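Local coordinates for CRISPR-associated protein CasA/Cse1 (Thermus thermophilus, PDB 4AN8) that belongs to the Cascade ribonucleoprotein complex, which probably uses CRISPR RNA to target invading nucleic acids in bacterial adaptive immunity, at residues A[172-184]-A[263-275]. Residues are numbered along the deposited sequence; the frame is centred on the assembly and turned at random.
Sequences LLRRYGVGSAKDA and FMGYGPGVEPLEA. With ACT (acetate ion), chain D.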
ATOM      1  N   LEU A 172       8.496 -19.757  -8.079  1.00 32.53           N
ATOM      2  CA  LEU A 172       9.129 -20.496  -9.161  1.00 32.53           C
ATOM      3  C   LEU A 172       9.390 -19.611 -10.370  1.00 32.53           C
ATOM      4  O   LEU A 172       8.540 -18.825 -10.752  1.00 32.53           O
ATOM      5  CB  LEU A 172       8.268 -21.697  -9.564  1.00 48.42           C
ATOM      6  CG  LEU A 172       9.102 -22.942  -9.863  1.00 48.42           C
ATOM      7  CD1 LEU A 172       9.795 -23.433  -8.586  1.00 48.42           C
ATOM      8  CD2 LEU A 172       8.256 -24.043 -10.491  1.00 48.42           C
ATOM      9  N   LEU A 173      10.565 -19.753 -10.972  1.00 27.96           N
ATOM     10  CA  LEU A 173      10.923 -19.007 -12.174  1.00 27.96           C
ATOM     11  C   LEU A 173      11.501 -19.940 -13.252  1.00 27.96           C
ATOM     12  O   LEU A 173      11.018 -19.976 -14.386  1.00 27.96           O
ATOM     13  CB  LEU A 173      11.930 -17.898 -11.836  1.00 27.84           C
ATOM     14  CG  LEU A 173      12.483 -17.120 -13.031  1.00 27.84           C
ATOM     15  CD1 LEU A 173      11.353 -16.340 -13.671  1.00 27.84           C
ATOM     16  CD2 LEU A 173      13.620 -16.178 -12.633  1.00 27.84           C
ATOM     17  N   ARG A 174      12.556 -20.677 -12.904  1.00 32.91           N
ATOM     18  CA  ARG A 174      13.146 -21.657 -13.824  1.00 32.91           C
ATOM     19  C   ARG A 174      13.455 -21.078 -15.196  1.00 32.91           C
ATOM     20  O   ARG A 174      13.049 -21.605 -16.226  1.00 32.91           O
ATOM     21  CB  ARG A 174      12.272 -22.901 -13.925  1.00 52.73           C
ATOM     22  CG  ARG A 174      12.290 -23.682 -12.634  1.00 52.73           C
ATOM     23  CD  ARG A 174      11.412 -24.910 -12.674  1.00 52.73           C
ATOM     24  NE  ARG A 174      11.532 -25.661 -11.427  1.00 52.73           N
ATOM     25  CZ  ARG A 174      10.699 -26.628 -11.048  1.00 52.73           C
ATOM     26  NH1 ARG A 174       9.668 -26.961 -11.819  1.00 52.73           N
ATOM     27  NH2 ARG A 174      10.888 -27.252  -9.893  1.00 52.73           N
ATOM     28  N   ARG A 175      14.195 -19.983 -15.190  1.00 23.93           N
ATOM     29  CA  ARG A 175      14.623 -19.349 -16.428  1.00 23.93           C
ATOM     30  C   ARG A 175      16.028 -18.789 -16.251  1.00 23.93           C
ATOM     31  O   ARG A 175      16.404 -18.310 -15.165  1.00 23.93           O
ATOM     32  CB  ARG A 175      13.647 -18.251 -16.854  1.00 33.97           C
ATOM     33  CG  ARG A 175      12.222 -18.753 -17.132  1.00 33.97           C
ATOM     34  CD  ARG A 175      11.256 -17.613 -17.470  1.00 33.97           C
ATOM     35  NE  ARG A 175      11.501 -17.045 -18.792  1.00 33.97           N
ATOM     36  CZ  ARG A 175      10.941 -17.492 -19.912  1.00 33.97           C
ATOM     37  NH1 ARG A 175      10.098 -18.517 -19.878  1.00 33.97           N
ATOM     38  NH2 ARG A 175      11.229 -16.920 -21.075  1.00 33.97           N
ATOM     39  N   TYR A 176      16.803 -18.881 -17.330  1.00 24.63           N
ATOM     40  CA  TYR A 176      18.157 -18.365 -17.368  1.00 24.63           C
ATOM     41  C   TYR A 176      18.951 -18.647 -16.100  1.00 24.63           C
ATOM     42  O   TYR A 176      19.661 -17.767 -15.597  1.00 24.63           O
ATOM     43  CB  TYR A 176      18.164 -16.877 -17.721  1.00 33.37           C
ATOM     44  CG  TYR A 176      17.367 -16.601 -18.972  1.00 33.37           C
ATOM     45  CD1 TYR A 176      17.899 -16.876 -20.226  1.00 33.37           C
ATOM     46  CD2 TYR A 176      16.072 -16.101 -18.900  1.00 33.37           C
ATOM     47  CE1 TYR A 176      17.171 -16.656 -21.376  1.00 33.37           C
ATOM     48  CE2 TYR A 176      15.336 -15.863 -20.046  1.00 33.37           C
ATOM     49  CZ  TYR A 176      15.890 -16.150 -21.279  1.00 33.37           C
ATOM     50  OH  TYR A 176      15.164 -15.938 -22.425  1.00 33.37           O
ATOM     51  N   GLY A 177      18.831 -19.881 -15.604  1.00 34.05           N
ATOM     52  CA  GLY A 177      19.669 -20.378 -14.529  1.00 34.05           C
ATOM     53  C   GLY A 177      19.190 -20.055 -13.126  1.00 34.05           C
ATOM     54  O   GLY A 177      19.896 -20.320 -12.151  1.00 34.05           O
ATOM     55  N   VAL A 178      17.993 -19.482 -13.014  1.00 28.50           N
ATOM     56  CA  VAL A 178      17.444 -19.110 -11.720  1.00 28.50           C
ATOM     57  C   VAL A 178      16.191 -19.944 -11.465  1.00 28.50           C
ATOM     58  O   VAL A 178      15.208 -19.868 -12.205  1.00 28.50           O
ATOM     59  CB  VAL A 178      17.138 -17.589 -11.654  1.00 27.99           C
ATOM     60  CG1 VAL A 178      16.503 -17.213 -10.327  1.00 27.99           C
ATOM     61  CG2 VAL A 178      18.431 -16.771 -11.881  1.00 27.99           C
ATOM     62  N   GLY A 179      16.241 -20.765 -10.426  1.00 28.89           N
ATOM     63  CA  GLY A 179      15.140 -21.652 -10.112  1.00 28.89           C
ATOM     64  C   GLY A 179      13.965 -20.891  -9.519  1.00 28.89           C
ATOM     65  O   GLY A 179      12.833 -21.039  -9.966  1.00 28.89           O
ATOM     66  N   SER A 180      14.229 -20.067  -8.510  1.00 27.95           N
ATOM     67  CA  SER A 180      13.158 -19.285  -7.923  1.00 27.95           C
ATOM     68  C   SER A 180      13.574 -17.838  -7.685  1.00 27.95           C
ATOM     69  O   SER A 180      14.714 -17.553  -7.361  1.00 27.95           O
ATOM     70  CB  SER A 180      12.657 -19.926  -6.634  1.00 35.43           C
ATOM     71  OG  SER A 180      13.611 -19.769  -5.614  1.00 35.43           O
ATOM     72  N   ALA A 181      12.629 -16.928  -7.872  1.00 23.52           N
ATOM     73  CA  ALA A 181      12.881 -15.507  -7.696  1.00 23.52           C
ATOM     74  C   ALA A 181      12.441 -15.059  -6.309  1.00 23.52           C
ATOM     75  O   ALA A 181      11.590 -15.690  -5.679  1.00 23.52           O
ATOM     76  CB  ALA A 181      12.158 -14.734  -8.760  1.00 17.42           C
ATOM     77  N   LYS A 182      13.031 -13.974  -5.835  1.00 24.33           N
ATOM     78  CA  LYS A 182      12.669 -13.367  -4.559  1.00 24.33           C
ATOM     79  C   LYS A 182      11.505 -12.390  -4.745  1.00 24.33           C
ATOM     80  O   LYS A 182      11.182 -12.006  -5.869  1.00 24.33           O
ATOM     81  CB  LYS A 182      13.862 -12.604  -3.971  1.00 48.16           C
ATOM     82  CG  LYS A 182      15.114 -13.440  -3.794  1.00 48.16           C
ATOM     83  CD  LYS A 182      14.979 -14.426  -2.645  1.00 48.16           C
ATOM     84  CE  LYS A 182      16.211 -15.336  -2.535  1.00 48.16           C
ATOM     85  NZ  LYS A 182      16.314 -16.312  -3.676  1.00 48.16           N
ATOM     86  N   ASP A 183      10.903 -11.995  -3.625  1.00 21.71           N
ATOM     87  CA  ASP A 183       9.901 -10.938  -3.577  1.00 21.71           C
ATOM     88  C   ASP A 183      10.472  -9.636  -4.139  1.00 21.71           C
ATOM     89  O   ASP A 183      11.614  -9.254  -3.836  1.00 21.71           O
ATOM     90  CB  ASP A 183       9.487 -10.652  -2.129  1.00 19.20           C
ATOM     91  CG  ASP A 183       8.584 -11.711  -1.539  1.00 19.20           C
ATOM     92  OD1 ASP A 183       8.120 -12.618  -2.256  1.00 19.20           O
ATOM     93  OD2 ASP A 183       8.315 -11.620  -0.327  1.00 19.20           O
ATOM     94  N   ALA A 184       9.672  -8.964  -4.947  1.00 19.65           N
ATOM     95  CA  ALA A 184       9.948  -7.590  -5.309  1.00 19.65           C
ATOM     96  C   ALA A 184       9.819  -6.812  -4.014  1.00 19.65           C
ATOM     97  O   ALA A 184       9.317  -7.359  -3.018  1.00 19.65           O
ATOM     98  CB  ALA A 184       8.951  -7.115  -6.354  1.00 17.23           C
ATOM     99  N   PHE A 263       3.281  -9.948 -25.832  1.00 21.22           N
ATOM    100  CA  PHE A 263       4.275 -10.860 -25.263  1.00 21.22           C
ATOM    101  C   PHE A 263       5.527 -10.144 -24.758  1.00 21.22           C
ATOM    102  O   PHE A 263       5.781  -8.987 -25.092  1.00 21.22           O
ATOM    103  CB  PHE A 263       4.702 -11.922 -26.300  1.00 28.78           C
ATOM    104  CG  PHE A 263       3.589 -12.811 -26.738  1.00 28.78           C
ATOM    105  CD1 PHE A 263       3.180 -13.866 -25.949  1.00 28.78           C
ATOM    106  CD2 PHE A 263       2.939 -12.584 -27.932  1.00 28.78           C
ATOM    107  CE1 PHE A 263       2.137 -14.691 -26.346  1.00 28.78           C
ATOM    108  CE2 PHE A 263       1.894 -13.396 -28.328  1.00 28.78           C
ATOM    109  CZ  PHE A 263       1.490 -14.447 -27.525  1.00 28.78           C
ATOM    110  N   MET A 264       6.311 -10.858 -23.955  1.00 25.24           N
ATOM    111  CA  MET A 264       7.507 -10.311 -23.348  1.00 25.24           C
ATOM    112  C   MET A 264       8.580 -11.390 -23.162  1.00 25.24           C
ATOM    113  O   MET A 264       8.271 -12.558 -22.893  1.00 25.24           O
ATOM    114  CB  MET A 264       7.153  -9.690 -21.993  1.00 22.34           C
ATOM    115  CG  MET A 264       6.644 -10.680 -20.966  1.00 22.34           C
ATOM    116  SD  MET A 264       6.150  -9.829 -19.430  1.00 22.34           S
ATOM    117  CE  MET A 264       5.526 -11.197 -18.471  1.00 22.34           C
ATOM    118  N   GLY A 265       9.840 -10.989 -23.308  1.00 27.29           N
ATOM    119  CA  GLY A 265      10.953 -11.797 -22.850  1.00 27.29           C
ATOM    120  C   GLY A 265      10.919 -11.649 -21.350  1.00 27.29           C
ATOM    121  O   GLY A 265      10.484 -10.602 -20.858  1.00 27.29           O
ATOM    122  N   TYR A 266      11.365 -12.673 -20.626  1.00 25.16           N
ATOM    123  CA  TYR A 266      11.211 -12.720 -19.182  1.00 25.16           C
ATOM    124  C   TYR A 266      12.324 -13.541 -18.525  1.00 25.16           C
ATOM    125  O   TYR A 266      12.647 -14.634 -18.984  1.00 25.16           O
ATOM    126  CB  TYR A 266       9.839 -13.310 -18.836  1.00 23.20           C
ATOM    127  CG  TYR A 266       9.419 -13.077 -17.395  1.00 23.20           C
ATOM    128  CD1 TYR A 266       8.911 -11.834 -16.994  1.00 23.20           C
ATOM    129  CD2 TYR A 266       9.527 -14.081 -16.436  1.00 23.20           C
ATOM    130  CE1 TYR A 266       8.540 -11.593 -15.695  1.00 23.20           C
ATOM    131  CE2 TYR A 266       9.145 -13.841 -15.102  1.00 23.20           C
ATOM    132  CZ  TYR A 266       8.656 -12.588 -14.748  1.00 23.20           C
ATOM    133  OH  TYR A 266       8.271 -12.309 -13.438  1.00 23.20           O
ATOM    134  N   GLY A 267      12.911 -13.002 -17.458  1.00 21.84           N
ATOM    135  CA  GLY A 267      13.934 -13.699 -16.691  1.00 21.84           C
ATOM    136  C   GLY A 267      14.174 -13.066 -15.331  1.00 21.84           C
ATOM    137  O   GLY A 267      13.433 -12.194 -14.912  1.00 21.84           O
ATOM    138  N   PRO A 268      15.231 -13.488 -14.631  1.00 22.24           N
ATOM    139  CA  PRO A 268      15.612 -12.837 -13.362  1.00 22.24           C
ATOM    140  C   PRO A 268      16.093 -11.417 -13.731  1.00 22.24           C
ATOM    141  O   PRO A 268      16.492 -11.271 -14.880  1.00 22.24           O
ATOM    142  CB  PRO A 268      16.744 -13.728 -12.880  1.00 24.31           C
ATOM    143  CG  PRO A 268      17.393 -14.212 -14.191  1.00 24.31           C
ATOM    144  CD  PRO A 268      16.282 -14.379 -15.157  1.00 24.31           C
ATOM    145  N   GLY A 269      16.091 -10.382 -12.897  1.00 32.79           N
ATOM    146  CA  GLY A 269      15.975 -10.375 -11.470  1.00 32.79           C
ATOM    147  C   GLY A 269      17.312  -9.872 -10.936  1.00 32.79           C
ATOM    148  O   GLY A 269      18.278 -10.599 -10.985  1.00 32.79           O
ATOM    149  N   VAL A 270      17.401  -8.637 -10.456  1.00 24.61           N
ATOM    150  CA  VAL A 270      18.485  -8.316  -9.528  1.00 24.61           C
ATOM    151  C   VAL A 270      18.147  -8.846  -8.133  1.00 24.61           C
ATOM    152  O   VAL A 270      17.063  -8.608  -7.599  1.00 24.61           O
ATOM    153  CB  VAL A 270      18.816  -6.811  -9.453  1.00 21.87           C
ATOM    154  CG1 VAL A 270      19.783  -6.536  -8.295  1.00 21.87           C
ATOM    155  CG2 VAL A 270      19.424  -6.343 -10.737  1.00 21.87           C
ATOM    156  N   GLU A 271      19.090  -9.567  -7.538  1.00 28.33           N
ATOM    157  CA  GLU A 271      18.876 -10.177  -6.219  1.00 28.33           C
ATOM    158  C   GLU A 271      18.963  -9.175  -5.087  1.00 28.33           C
ATOM    159  O   GLU A 271      19.978  -8.526  -4.926  1.00 28.33           O
ATOM    160  CB  GLU A 271      19.908 -11.273  -5.960  1.00 49.52           C
ATOM    161  CG  GLU A 271      19.713 -12.495  -6.795  1.00 49.52           C
ATOM    162  CD  GLU A 271      18.645 -13.393  -6.229  1.00 49.52           C
ATOM    163  OE1 GLU A 271      18.651 -13.590  -4.993  1.00 49.52           O
ATOM    164  OE2 GLU A 271      17.806 -13.897  -7.011  1.00 49.52           O
ATOM    165  N   PRO A 272      17.901  -9.080  -4.275  1.00 29.83           N
ATOM    166  CA  PRO A 272      17.893  -8.177  -3.118  1.00 29.83           C
ATOM    167  C   PRO A 272      18.738  -8.728  -1.973  1.00 29.83           C
ATOM    168  O   PRO A 272      18.508  -9.839  -1.529  1.00 29.83           O
ATOM    169  CB  PRO A 272      16.407  -8.139  -2.719  1.00 30.81           C
ATOM    170  CG  PRO A 272      15.878  -9.488  -3.152  1.00 30.81           C
ATOM    171  CD  PRO A 272      16.640  -9.835  -4.413  1.00 30.81           C
ATOM    172  N   LEU A 273      19.726  -7.975  -1.525  1.00 33.53           N
ATOM    173  CA  LEU A 273      20.481  -8.351  -0.339  1.00 33.53           C
ATOM    174  C   LEU A 273      19.940  -7.599   0.870  1.00 33.53           C
ATOM    175  O   LEU A 273      19.501  -6.452   0.745  1.00 33.53           O
ATOM    176  CB  LEU A 273      21.963  -8.039  -0.519  1.00 30.45           C
ATOM    177  CG  LEU A 273      22.686  -8.827  -1.614  1.00 30.45           C
ATOM    178  CD1 LEU A 273      24.162  -8.454  -1.688  1.00 30.45           C
ATOM    179  CD2 LEU A 273      22.511 -10.328  -1.378  1.00 30.45           C
ATOM    180  N   GLU A 274      19.978  -8.238   2.036  1.00 36.51           N
ATOM    181  CA  GLU A 274      19.451  -7.640   3.265  1.00 36.51           C
ATOM    182  C   GLU A 274      20.160  -6.339   3.639  1.00 36.51           C
ATOM    183  O   GLU A 274      21.372  -6.223   3.513  1.00 36.51           O
ATOM    184  CB  GLU A 274      19.500  -8.637   4.433  1.00103.07           C
ATOM    185  CG  GLU A 274      18.671  -9.902   4.207  1.00103.07           C
ATOM    186  CD  GLU A 274      18.385 -10.670   5.495  1.00103.07           C
ATOM    187  OE1 GLU A 274      17.771 -10.082   6.412  1.00103.07           O
ATOM    188  OE2 GLU A 274      18.768 -11.859   5.588  1.00103.07           O
ATOM    189  N   ALA A 275      19.393  -5.355   4.090  1.00 28.80           N
ATOM    190  CA  ALA A 275      19.963  -4.084   4.499  1.00 28.80           C
ATOM    191  C   ALA A 275      19.070  -3.445   5.542  1.00 28.80           C
ATOM    192  O   ALA A 275      17.965  -3.922   5.795  1.00 28.80           O
ATOM    193  CB  ALA A 275      20.140  -3.163   3.304  1.00 22.03           C
TER
HETATM  194  C   ACT D1498       7.780 -14.794 -10.333  1.00 46.28           C
HETATM  195  O   ACT D1498       7.615 -13.579 -10.014  1.00 46.67           O
HETATM  196  OXT ACT D1498       8.022 -15.027 -11.554  1.00 46.25           O
HETATM  197  CH3 ACT D1498       7.685 -15.903  -9.310  1.00 46.50           C
HETATM  198  O   HOH W   1      12.513 -14.723 -22.283  1.00 54.65           O
HETATM  199  O   HOH W   2      15.062 -12.623  -7.226  1.00 51.38           O
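R175, Y176 and Y266 share one water by hydrogen bonds. The water accepts from R175 NH2 and from Y266 N, and it also pairs with Y176 OH at 2.9 Å. The backbone carbonyl of Y266 accepts a hydrogen bond from the R175 side chain, R175 NE to Y266 O 2.7 Å. The N-H...O angle is 158°. NE comes from above the carbonyl plane, while the oxygen lies close to the guanidinium plane. The R175 chain bends at chi3 (72°), which turns NE toward this oxygen. The edge of the Y176 ring meets the same oxygen, with Y176 CE2 3.1 Å from Y266 O.

R175 to V178 form a type I' turn, the tip of the β-hairpin 171-181. A G1 β-bulge at R174 and R175, opposite V178, belongs to this tip. The hairpin lies across strand 263-268 of the mixed sheet; strands 172-175 and 263-268 cross at -106°, and the link between them runs largely through side chains. Where they cross, the P268 ring meets V178 CG2 on P268 CG at 3.6 Å, L173 CD2 on CB and Y176 CB on CD. The two L173 methyls divide: CD2 goes to P268, and L173 CD1 touches Y266 CE2 at 3.6 Å. The Y266 hydroxyl hydrogen-bonds H164. An acetate, probably from the crystallisation liquor, sits at the Y266 ring edge and is bound by R250.

Past the hairpin, K182 CB packs on P272 CG at 3.8 Å. K182 NZ makes a long salt bridge to E271 OE1, also 3.8 Å. A second water accepts from K182 N and donates to E271 OE2.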